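Local coordinates for periplasmic molybdate-binding protein (Azotobacter vinelandii, PDB 1ATG), which binds the oxyanions molybdate and tungstate in the periplasm, probably to hand molybdate on to an ABC transporter for uptake into the cell, at residues S59-D64 / G72-Y77; V83-K88 / A166-A171; N102-I107 / D132-Q137. One frame throughout, in Å; residues are numbered along the deposited sequence.

In the fold
All three contacts belong to a two-domain periplasmic binding protein whose anion pocket lies at the domain interface, where a tungstate is bound. Interactions 1 and 2 share strand 75-86, one where the chain leads into it, the other near its end, and lie on opposite sides of the chain's centre, about 28 Å apart between centres. Pro-60 of interaction 1 has its side chain about 10 Å from the tungstate; the side chain of Val-83 of interaction 2 is about 12 Å from it. Interaction 3, away from the pocket, has its centre about 21 Å from that of interaction 2, yet the two touch where Leu-84 CD1 packs on Ile-107 CD1 at 3.7 Å.

Interaction 1: residues S59-D64 / G72-Y77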
loop_
_atom_site.group_PDB
_atom_site.type_symbol
_atom_site.label_atom_id
_atom_site.label_comp_id
_atom_site.label_asym_id
_atom_site.label_seq_id
_atom_site.Cartn_x
_atom_site.Cartn_y
_atom_site.Cartn_z
ATOM N N SER A 59 -12.682 -0.174 -1.314
ATOM C CA SER A 59 -13.066 -1.109 -0.253
ATOM C C SER A 59 -13.701 -0.386 0.914
ATOM O O SER A 59 -14.821 -0.753 1.299
ATOM C CB SER A 59 -11.968 -2.087 0.121
ATOM O OG SER A 59 -11.903 -3.114 -0.883
ATOM N N PRO A 60 -13.104 0.660 1.471
ATOM C CA PRO A 60 -13.737 1.439 2.525
ATOM C C PRO A 60 -15.092 1.968 2.094
ATOM O O PRO A 60 -16.047 1.942 2.901
ATOM C CB PRO A 60 -12.732 2.564 2.788
ATOM C CG PRO A 60 -11.424 1.890 2.495
ATOM C CD PRO A 60 -11.713 1.116 1.216
ATOM N N GLU A 61 -15.260 2.478 0.892
ATOM C CA GLU A 61 -16.541 2.983 0.398
ATOM C C GLU A 61 -17.590 1.881 0.353
ATOM O O GLU A 61 -18.726 2.090 0.828
ATOM C CB GLU A 61 -16.399 3.588 -0.994
ATOM C CG GLU A 61 -15.709 4.937 -1.029
ATOM C CD GLU A 61 -15.289 5.389 -2.410
ATOM O OE1 GLU A 61 -15.333 4.590 -3.365
ATOM O OE2 GLU A 61 -14.900 6.573 -2.546
ATOM N N LYS A 62 -17.244 0.697 -0.130
ATOM C CA LYS A 62 -18.172 -0.430 -0.150
ATOM C C LYS A 62 -18.569 -0.841 1.254
ATOM O O LYS A 62 -19.765 -1.084 1.509
ATOM C CB LYS A 62 -17.563 -1.617 -0.899
ATOM C CG LYS A 62 -17.494 -1.415 -2.402
ATOM C CD LYS A 62 -16.550 -2.387 -3.082
ATOM C CE LYS A 62 -17.101 -3.799 -3.160
ATOM N NZ LYS A 62 -16.050 -4.769 -3.588
ATOM N N LEU A 63 -17.637 -0.882 2.198
ATOM C CA LEU A 63 -17.944 -1.223 3.578
ATOM C C LEU A 63 -18.910 -0.201 4.173
ATOM O O LEU A 63 -19.833 -0.571 4.912
ATOM C CB LEU A 63 -16.675 -1.287 4.431
ATOM C CG LEU A 63 -15.752 -2.468 4.106
ATOM C CD1 LEU A 63 -14.439 -2.287 4.844
ATOM C CD2 LEU A 63 -16.416 -3.798 4.455
ATOM N N ASP A 64 -18.704 1.078 3.873
ATOM C CA ASP A 64 -19.585 2.132 4.374
ATOM C C ASP A 64 -20.986 1.948 3.808
ATOM O O ASP A 64 -21.982 1.954 4.546
ATOM C CB ASP A 64 -19.022 3.496 3.999
ATOM C CG ASP A 64 -19.267 4.596 5.008
ATOM O OD1 ASP A 64 -20.105 4.423 5.921
ATOM O OD2 ASP A 64 -18.606 5.655 4.896
ATOM N N GLY A 72 -19.431 7.952 9.107
ATOM C CA GLY A 72 -18.634 9.132 9.387
ATOM C C GLY A 72 -17.171 8.888 9.702
ATOM O O GLY A 72 -16.422 9.858 9.902
ATOM N N SER A 73 -16.705 7.644 9.756
ATOM C CA SER A 73 -15.324 7.357 10.093
ATOM C C SER A 73 -14.389 7.265 8.892
ATOM O O SER A 73 -13.166 7.287 9.107
ATOM C CB SER A 73 -15.197 6.037 10.863
ATOM O OG SER A 73 -15.467 4.918 10.029
ATOM N N ARG A 74 -14.918 7.184 7.693
ATOM C CA ARG A 74 -14.049 7.048 6.519
ATOM C C ARG A 74 -13.275 8.304 6.173
ATOM O O ARG A 74 -13.852 9.393 6.069
ATOM C CB ARG A 74 -14.938 6.647 5.337
ATOM C CG ARG A 74 -14.112 6.268 4.109
ATOM C CD ARG A 74 -14.987 5.453 3.159
ATOM N NE ARG A 74 -16.216 6.183 2.843
ATOM C CZ ARG A 74 -16.254 7.130 1.917
ATOM N NH1 ARG A 74 -15.193 7.473 1.209
ATOM N NH2 ARG A 74 -17.408 7.759 1.678
ATOM N N PHE A 75 -11.966 8.172 5.938
ATOM C CA PHE A 75 -11.153 9.311 5.547
ATOM C C PHE A 75 -9.893 8.844 4.817
ATOM O O PHE A 75 -9.506 7.676 4.896
ATOM C CB PHE A 75 -10.802 10.177 6.752
ATOM C CG PHE A 75 -9.683 9.669 7.611
ATOM C CD1 PHE A 75 -9.869 8.620 8.485
ATOM C CD2 PHE A 75 -8.422 10.253 7.562
ATOM C CE1 PHE A 75 -8.834 8.160 9.278
ATOM C CE2 PHE A 75 -7.379 9.801 8.333
ATOM C CZ PHE A 75 -7.589 8.758 9.205
ATOM N N THR A 76 -9.329 9.769 4.070
ATOM C CA THR A 76 -8.070 9.509 3.366
ATOM C C THR A 76 -6.911 9.720 4.316
ATOM O O THR A 76 -6.663 10.871 4.721
ATOM C CB THR A 76 -7.932 10.411 2.137
ATOM O OG1 THR A 76 -9.035 10.085 1.282
ATOM C CG2 THR A 76 -6.625 10.178 1.409
ATOM N N TYR A 77 -6.194 8.671 4.689
ATOM C CA TYR A 77 -5.089 8.765 5.634
ATOM C C TYR A 77 -3.733 8.918 4.963
ATOM O O TYR A 77 -2.766 9.321 5.625
ATOM C CB TYR A 77 -5.069 7.556 6.584
ATOM C CG TYR A 77 -4.705 6.256 5.911
ATOM C CD1 TYR A 77 -5.669 5.478 5.285
ATOM C CD2 TYR A 77 -3.404 5.788 5.892
ATOM C CE1 TYR A 77 -5.335 4.286 4.649
ATOM C CE2 TYR A 77 -3.050 4.612 5.252
ATOM C CZ TYR A 77 -4.028 3.881 4.638
ATOM O OH TYR A 77 -3.669 2.705 4.004
#
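Arg-74 and Asp-64 form the main salt bridge here: NE of Arg-74 donates to OD2 of Asp-64 over 3.2 Å, nearly straight at 165°. The carboxylate oxygen sits at the edge of the guanidinium, close to its plane, and receives the N-H on its anti lone pair, while the two flat groups are turned 72° apart. Glu-61 instead lays its CG over one guanidinium face, 3.4 Å from Arg-74 NH1, and its OE2 is a long 3.9 Å from the same nitrogen, well out of plane, so that pairing is of charge alone. NH1 has its hydrogen bond with Gln-193 of strand 191-196. The bend at chi3 (54°) turns the guanidinium off the line of the aliphatic chain, so that NE faces Asp-64, while CD of Arg-74 packs 3.7 Å from Pro-60 CB. A methionine in place of Arg-74 would probably leave Asp-64 and Glu-61 without their shared positive partner, and Gln-193 without this hydrogen bond. Val-195 also touches both Pro-60 and Arg-74. The arrangement is a salt-bridge network of two helix acids around one arginine, tying helix 58-65 to the chain leading into strand 75-86 in the alpha/beta architecture of a periplasmic binding protein.

Interaction 2: residues V83-K88 / A166-A171; sequences VLWSAK and AQIIQA. With EDO (1,2-ethanediol), chain E.
Ile-168 fits both its branches against the side chains of residues 83-88, and Trp-85 takes the larger share. The methyl CG2 of Ile-168 sits over the middle of the six-membered ring of Trp-85, 3.6 Å from its centroid and only 8° off the ring normal, a CH-pi contact. The other branch runs on to CD1, which, on the same side of the indole, reaches the pyrrole part, 3.8 Å from Trp-85 CD1. With CG1 of Ile-168 between its backbone N and carbonyl carbon (chi1 63°), the two branches spread along the indole, one for each ring. The same CD1 meets Val-83 CG1 tip to tip at 4.0 Å, and Val-83 and Trp-85, two apart on the strand, thus present their side chains to one isoleucine. Strand 75-86 runs antiparallel to strand 160-164 in the mixed sheet of this solute-binding fold, and the loop after strand 160-164 folds back to lay Ile-168 on the sheet, where it also touches Val-163. His-150 of helix 146-154 meets the Trp-85 ring nearly parallel, and Trp-85 NE1 is hydrogen-bonded to the carbonyl of Pro-176, which helps fix the indole's rotation. Where the strand ends, Ser-86 OG accepts from Lys-88 N at 3.0 Å, an ST turn, while at the loop an ethanediol, probably from the crystallisation liquor, donates from its O2 to Ile-169 O over 2.7 Å.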
loop_
_atom_site.group_PDB
_atom_site.type_symbol
_atom_site.label_atom_id
_atom_site.label_comp_id
_atom_site.label_asym_id
_atom_site.label_seq_id
_atom_site.Cartn_x
_atom_site.Cartn_y
_atom_site.Cartn_z
ATOM N N VAL A 83 6.351 2.837 -7.322
ATOM C CA VAL A 83 7.735 2.839 -7.754
ATOM C C VAL A 83 8.065 1.570 -8.529
ATOM O O VAL A 83 7.652 0.463 -8.105
ATOM C CB VAL A 83 8.743 2.922 -6.588
ATOM C CG1 VAL A 83 10.107 3.362 -7.121
ATOM C CG2 VAL A 83 8.319 3.840 -5.463
ATOM N N LEU A 84 8.750 1.710 -9.644
ATOM C CA LEU A 84 9.357 0.561 -10.315
ATOM C C LEU A 84 10.741 0.401 -9.672
ATOM O O LEU A 84 11.531 1.370 -9.640
ATOM C CB LEU A 84 9.513 0.829 -11.805
ATOM C CG LEU A 84 10.240 -0.295 -12.563
ATOM C CD1 LEU A 84 9.419 -1.573 -12.583
ATOM C CD2 LEU A 84 10.553 0.161 -13.980
ATOM N N TRP A 85 11.015 -0.759 -9.115
ATOM C CA TRP A 85 12.231 -0.957 -8.345
ATOM C C TRP A 85 12.931 -2.218 -8.809
ATOM O O TRP A 85 12.326 -3.185 -9.249
ATOM C CB TRP A 85 11.819 -1.114 -6.870
ATOM C CG TRP A 85 12.936 -1.243 -5.881
ATOM C CD1 TRP A 85 14.051 -0.448 -5.781
ATOM C CD2 TRP A 85 13.062 -2.243 -4.866
ATOM N NE1 TRP A 85 14.838 -0.889 -4.743
ATOM C CE2 TRP A 85 14.269 -1.986 -4.170
ATOM C CE3 TRP A 85 12.277 -3.317 -4.448
ATOM C CZ2 TRP A 85 14.688 -2.768 -3.104
ATOM C CZ3 TRP A 85 12.708 -4.083 -3.376
ATOM C CH2 TRP A 85 13.899 -3.801 -2.706
ATOM N N SER A 86 14.253 -2.199 -8.661
ATOM C CA SER A 86 15.072 -3.381 -8.763
ATOM C C SER A 86 16.077 -3.341 -7.603
ATOM O O SER A 86 16.597 -2.267 -7.269
ATOM C CB SER A 86 15.835 -3.493 -10.077
ATOM O OG SER A 86 16.685 -4.646 -10.097
ATOM N N ALA A 87 16.432 -4.506 -7.086
ATOM C CA ALA A 87 17.529 -4.589 -6.126
ATOM C C ALA A 87 18.854 -4.316 -6.844
ATOM O O ALA A 87 19.845 -4.003 -6.167
ATOM C CB ALA A 87 17.573 -5.955 -5.451
ATOM N N LYS A 88 18.937 -4.426 -8.156
ATOM C CA LYS A 88 20.192 -4.214 -8.865
ATOM C C LYS A 88 20.411 -2.760 -9.207
ATOM O O LYS A 88 19.640 -2.170 -9.968
ATOM C CB LYS A 88 20.183 -5.007 -10.187
ATOM C CG LYS A 88 21.488 -4.870 -10.960
ATOM C CD LYS A 88 21.649 -5.845 -12.113
ATOM C CE LYS A 88 23.014 -5.656 -12.767
ATOM N NZ LYS A 88 23.117 -6.363 -14.071
ATOM N N ALA A 166 7.033 3.515 0.446
ATOM C CA ALA A 166 7.260 3.271 1.855
ATOM C C ALA A 166 8.066 2.015 2.104
ATOM O O ALA A 166 8.775 1.918 3.110
ATOM C CB ALA A 166 5.918 3.146 2.579
ATOM N N GLN A 167 7.961 0.997 1.246
ATOM C CA GLN A 167 8.665 -0.253 1.445
ATOM C C GLN A 167 10.146 -0.178 1.149
ATOM O O GLN A 167 10.894 -1.095 1.528
ATOM C CB GLN A 167 8.045 -1.335 0.544
ATOM C CG GLN A 167 6.601 -1.646 0.899
ATOM C CD GLN A 167 6.008 -2.551 -0.169
ATOM O OE1 GLN A 167 6.061 -2.239 -1.356
ATOM N NE2 GLN A 167 5.428 -3.676 0.252
ATOM N N ILE A 168 10.604 0.851 0.446
ATOM C CA ILE A 168 11.999 0.917 0.026
ATOM C C ILE A 168 12.732 2.164 0.466
ATOM O O ILE A 168 13.979 2.182 0.437
ATOM C CB ILE A 168 12.139 0.742 -1.503
ATOM C CG1 ILE A 168 11.462 1.864 -2.287
ATOM C CG2 ILE A 168 11.619 -0.627 -1.934
ATOM C CD1 ILE A 168 11.593 1.715 -3.799
ATOM N N ILE A 169 12.026 3.201 0.885
ATOM C CA ILE A 169 12.684 4.452 1.298
ATOM C C ILE A 169 13.356 4.217 2.636
ATOM O O ILE A 169 12.844 3.557 3.522
ATOM C CB ILE A 169 11.688 5.615 1.284
ATOM C CG1 ILE A 169 12.420 6.959 1.419
ATOM C CG2 ILE A 169 10.653 5.488 2.404
ATOM C CD1 ILE A 169 11.522 8.148 1.149
ATOM N N GLN A 170 14.601 4.686 2.777
ATOM C CA GLN A 170 15.353 4.457 4.009
ATOM C C GLN A 170 15.242 5.665 4.922
ATOM O O GLN A 170 14.829 6.749 4.504
ATOM C CB GLN A 170 16.806 4.092 3.708
ATOM C CG GLN A 170 16.982 2.899 2.784
ATOM C CD GLN A 170 16.386 1.598 3.253
ATOM O OE1 GLN A 170 15.534 0.996 2.581
ATOM N NE2 GLN A 170 16.816 1.102 4.409
ATOM N N ALA A 171 15.646 5.496 6.174
ATOM C CA ALA A 171 15.599 6.537 7.189
ATOM C C ALA A 171 16.225 7.853 6.755
ATOM O O ALA A 171 15.715 8.923 7.097
ATOM C CB ALA A 171 16.295 6.036 8.453
HETATM C C1 EDO E . 10.992 6.445 7.222
HETATM O O1 EDO E . 11.333 5.510 8.392
HETATM C C2 EDO E . 11.723 6.121 5.906
HETATM O O2 EDO E . 11.861 4.563 5.796
#

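Interaction 3: residues N102-I107 / D132-Q137; sequences NGWRHI and DKLTAQ. With ACT (acetate ion), chain C.
One water joins three side chains across this contact: it donates to Asn-102 OD1 at 2.6 Å, accepts from Gln-137 NE2 and, in the conformer of Lys-133 modelled here, one of two, accepts from Lys-133 NZ at 2.7 Å. In that conformer NZ reaches Asn-102 OD1 only through a weak hydrogen bond of 3.5 Å; its stronger protein partner is Gln-137 OE1, one helical turn on, at 2.9 Å, with the ammonium tilted 20° from the carbonyl plane. Next to this polar cluster the packing is apolar. CD2 of Leu-134 meets the far corner of the Trp-104 indole, 3.7 Å from CH2, the two side chains crossing at about a right angle. Trp-104 NE1 is hydrogen-bonded to the carbonyl of Val-98. An acetate, probably from the crystallisation liquor, takes a bond from His-106 ND1 to its OXT at 2.7 Å and another from His-106 N. Arg-139 stacks on Trp-104 in a cation-pi contact, binds the backbone oxygens of Trp-104 and Arg-105, and also donates to Gln-137 OE1. The contact thus sets the loop leading into strand 107-110 against helix 131-136, with Ile-140 of strand 140-143 touching Leu-134 and Leu-160 of strand 160-164 touching Trp-104.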
loop_
_atom_site.group_PDB
_atom_site.type_symbol
_atom_site.label_atom_id
_atom_site.label_comp_id
_atom_site.label_asym_id
_atom_site.label_seq_id
_atom_site.Cartn_x
_atom_site.Cartn_y
_atom_site.Cartn_z
ATOM N N ASN A 102 14.559 -6.016 -23.218
ATOM C CA ASN A 102 14.693 -7.419 -22.834
ATOM C C ASN A 102 15.889 -7.657 -21.938
ATOM O O ASN A 102 16.408 -8.779 -21.853
ATOM C CB ASN A 102 14.759 -8.282 -24.102
ATOM C CG ASN A 102 13.504 -8.178 -24.946
ATOM O OD1 ASN A 102 12.379 -8.166 -24.443
ATOM N ND2 ASN A 102 13.689 -8.087 -26.260
ATOM N N GLY A 103 16.319 -6.644 -21.196
ATOM C CA GLY A 103 17.443 -6.728 -20.279
ATOM C C GLY A 103 17.093 -7.181 -18.871
ATOM O O GLY A 103 17.841 -6.956 -17.917
ATOM N N TRP A 104 15.990 -7.882 -18.700
ATOM C CA TRP A 104 15.520 -8.366 -17.407
ATOM C C TRP A 104 14.558 -9.509 -17.695
ATOM O O TRP A 104 14.010 -9.603 -18.811
ATOM C CB TRP A 104 14.845 -7.262 -16.605
ATOM C CG TRP A 104 13.762 -6.543 -17.354
ATOM C CD1 TRP A 104 13.925 -5.482 -18.207
ATOM C CD2 TRP A 104 12.364 -6.833 -17.333
ATOM N NE1 TRP A 104 12.709 -5.099 -18.713
ATOM C CE2 TRP A 104 11.732 -5.898 -18.190
ATOM C CE3 TRP A 104 11.569 -7.761 -16.671
ATOM C CZ2 TRP A 104 10.358 -5.910 -18.395
ATOM C CZ3 TRP A 104 10.212 -7.768 -16.878
ATOM C CH2 TRP A 104 9.599 -6.837 -17.736
ATOM N N ARG A 105 14.316 -10.337 -16.703
ATOM C CA ARG A 105 13.509 -11.534 -16.863
ATOM C C ARG A 105 12.069 -11.302 -16.454
ATOM O O ARG A 105 11.200 -11.224 -17.336
ATOM C CB ARG A 105 14.162 -12.686 -16.083
ATOM C CG ARG A 105 15.531 -13.078 -16.655
ATOM C CD ARG A 105 16.309 -13.948 -15.674
ATOM N NE ARG A 105 16.856 -13.070 -14.615
ATOM C CZ ARG A 105 17.785 -13.499 -13.763
ATOM N NH1 ARG A 105 18.215 -14.752 -13.810
ATOM N NH2 ARG A 105 18.273 -12.682 -12.855
ATOM N N HIS A 106 11.783 -11.220 -15.164
ATOM C CA HIS A 106 10.424 -11.036 -14.675
ATOM C C HIS A 106 10.227 -9.749 -13.885
ATOM O O HIS A 106 11.166 -9.178 -13.336
ATOM C CB HIS A 106 10.058 -12.200 -13.742
ATOM C CG HIS A 106 10.149 -13.539 -14.411
ATOM N ND1 HIS A 106 11.262 -14.351 -14.352
ATOM C CD2 HIS A 106 9.250 -14.190 -15.194
ATOM C CE1 HIS A 106 11.041 -15.460 -15.047
ATOM N NE2 HIS A 106 9.830 -15.383 -15.565
ATOM N N ILE A 107 8.966 -9.328 -13.845
ATOM C CA ILE A 107 8.562 -8.171 -13.060
ATOM C C ILE A 107 7.459 -8.629 -12.123
ATOM O O ILE A 107 6.443 -9.228 -12.561
ATOM C CB ILE A 107 8.099 -7.009 -13.963
ATOM C CG1 ILE A 107 7.706 -5.812 -13.084
ATOM C CG2 ILE A 107 6.984 -7.372 -14.937
ATOM C CD1 ILE A 107 7.541 -4.522 -13.869
ATOM N N ASP A 132 0.130 -5.958 -22.896
ATOM C CA ASP A 132 -0.095 -7.148 -23.727
ATOM C C ASP A 132 1.201 -7.892 -24.037
ATOM O O ASP A 132 1.181 -9.127 -23.947
ATOM C CB ASP A 132 -0.809 -6.743 -25.015
ATOM C CG ASP A 132 -2.231 -6.253 -24.802
ATOM O OD1 ASP A 132 -2.849 -6.587 -23.780
ATOM O OD2 ASP A 132 -2.713 -5.507 -25.688
ATOM N N LYS A 133 2.221 -7.148 -24.412
ATOM C CA LYS A 133 3.489 -7.810 -24.754
ATOM C C LYS A 133 4.077 -8.554 -23.569
ATOM O O LYS A 133 4.473 -9.725 -23.689
ATOM C CB LYS A 133 4.466 -6.755 -25.269
ATOM C CG LYS A 133 5.917 -7.184 -25.414
ATOM C CD LYS A 133 6.859 -6.053 -25.019
ATOM C CE LYS A 133 8.268 -6.270 -25.531
ATOM N NZ LYS A 133 9.128 -6.940 -24.516
ATOM N N LEU A 134 4.130 -7.909 -22.391
ATOM C CA LEU A 134 4.754 -8.556 -21.232
ATOM C C LEU A 134 3.920 -9.708 -20.718
ATOM O O LEU A 134 4.455 -10.698 -20.181
ATOM C CB LEU A 134 5.033 -7.521 -20.143
ATOM C CG LEU A 134 6.101 -6.501 -20.537
ATOM C CD1 LEU A 134 6.210 -5.425 -19.459
ATOM C CD2 LEU A 134 7.461 -7.139 -20.785
ATOM N N THR A 135 2.610 -9.660 -20.889
ATOM C CA THR A 135 1.736 -10.764 -20.523
ATOM C C THR A 135 1.961 -11.935 -21.476
ATOM O O THR A 135 2.133 -13.080 -21.043
ATOM C CB THR A 135 0.269 -10.312 -20.570
ATOM O OG1 THR A 135 0.064 -9.269 -19.599
ATOM C CG2 THR A 135 -0.682 -11.457 -20.250
ATOM N N ALA A 136 2.027 -11.666 -22.782
ATOM C CA ALA A 136 2.256 -12.718 -23.774
ATOM C C ALA A 136 3.602 -13.403 -23.569
ATOM O O ALA A 136 3.744 -14.626 -23.751
ATOM C CB ALA A 136 2.190 -12.147 -25.182
ATOM N N GLN A 137 4.612 -12.619 -23.195
ATOM C CA GLN A 137 5.945 -13.134 -22.927
ATOM C C GLN A 137 6.055 -13.803 -21.570
ATOM O O GLN A 137 7.151 -14.292 -21.218
ATOM C CB GLN A 137 6.953 -11.983 -23.020
ATOM C CG GLN A 137 7.086 -11.472 -24.450
ATOM C CD GLN A 137 7.986 -10.271 -24.561
ATOM O OE1 GLN A 137 8.283 -9.570 -23.580
ATOM N NE2 GLN A 137 8.452 -10.000 -25.771
HETATM C C ACT C . 13.881 -13.009 -12.464
HETATM O O ACT C . 13.325 -11.939 -12.789
HETATM O OXT ACT C . 13.533 -14.108 -12.989
HETATM C CH3 ACT C . 15.006 -13.033 -11.484
HETATM O O HOH W 1 10.554 -8.503 -26.234
#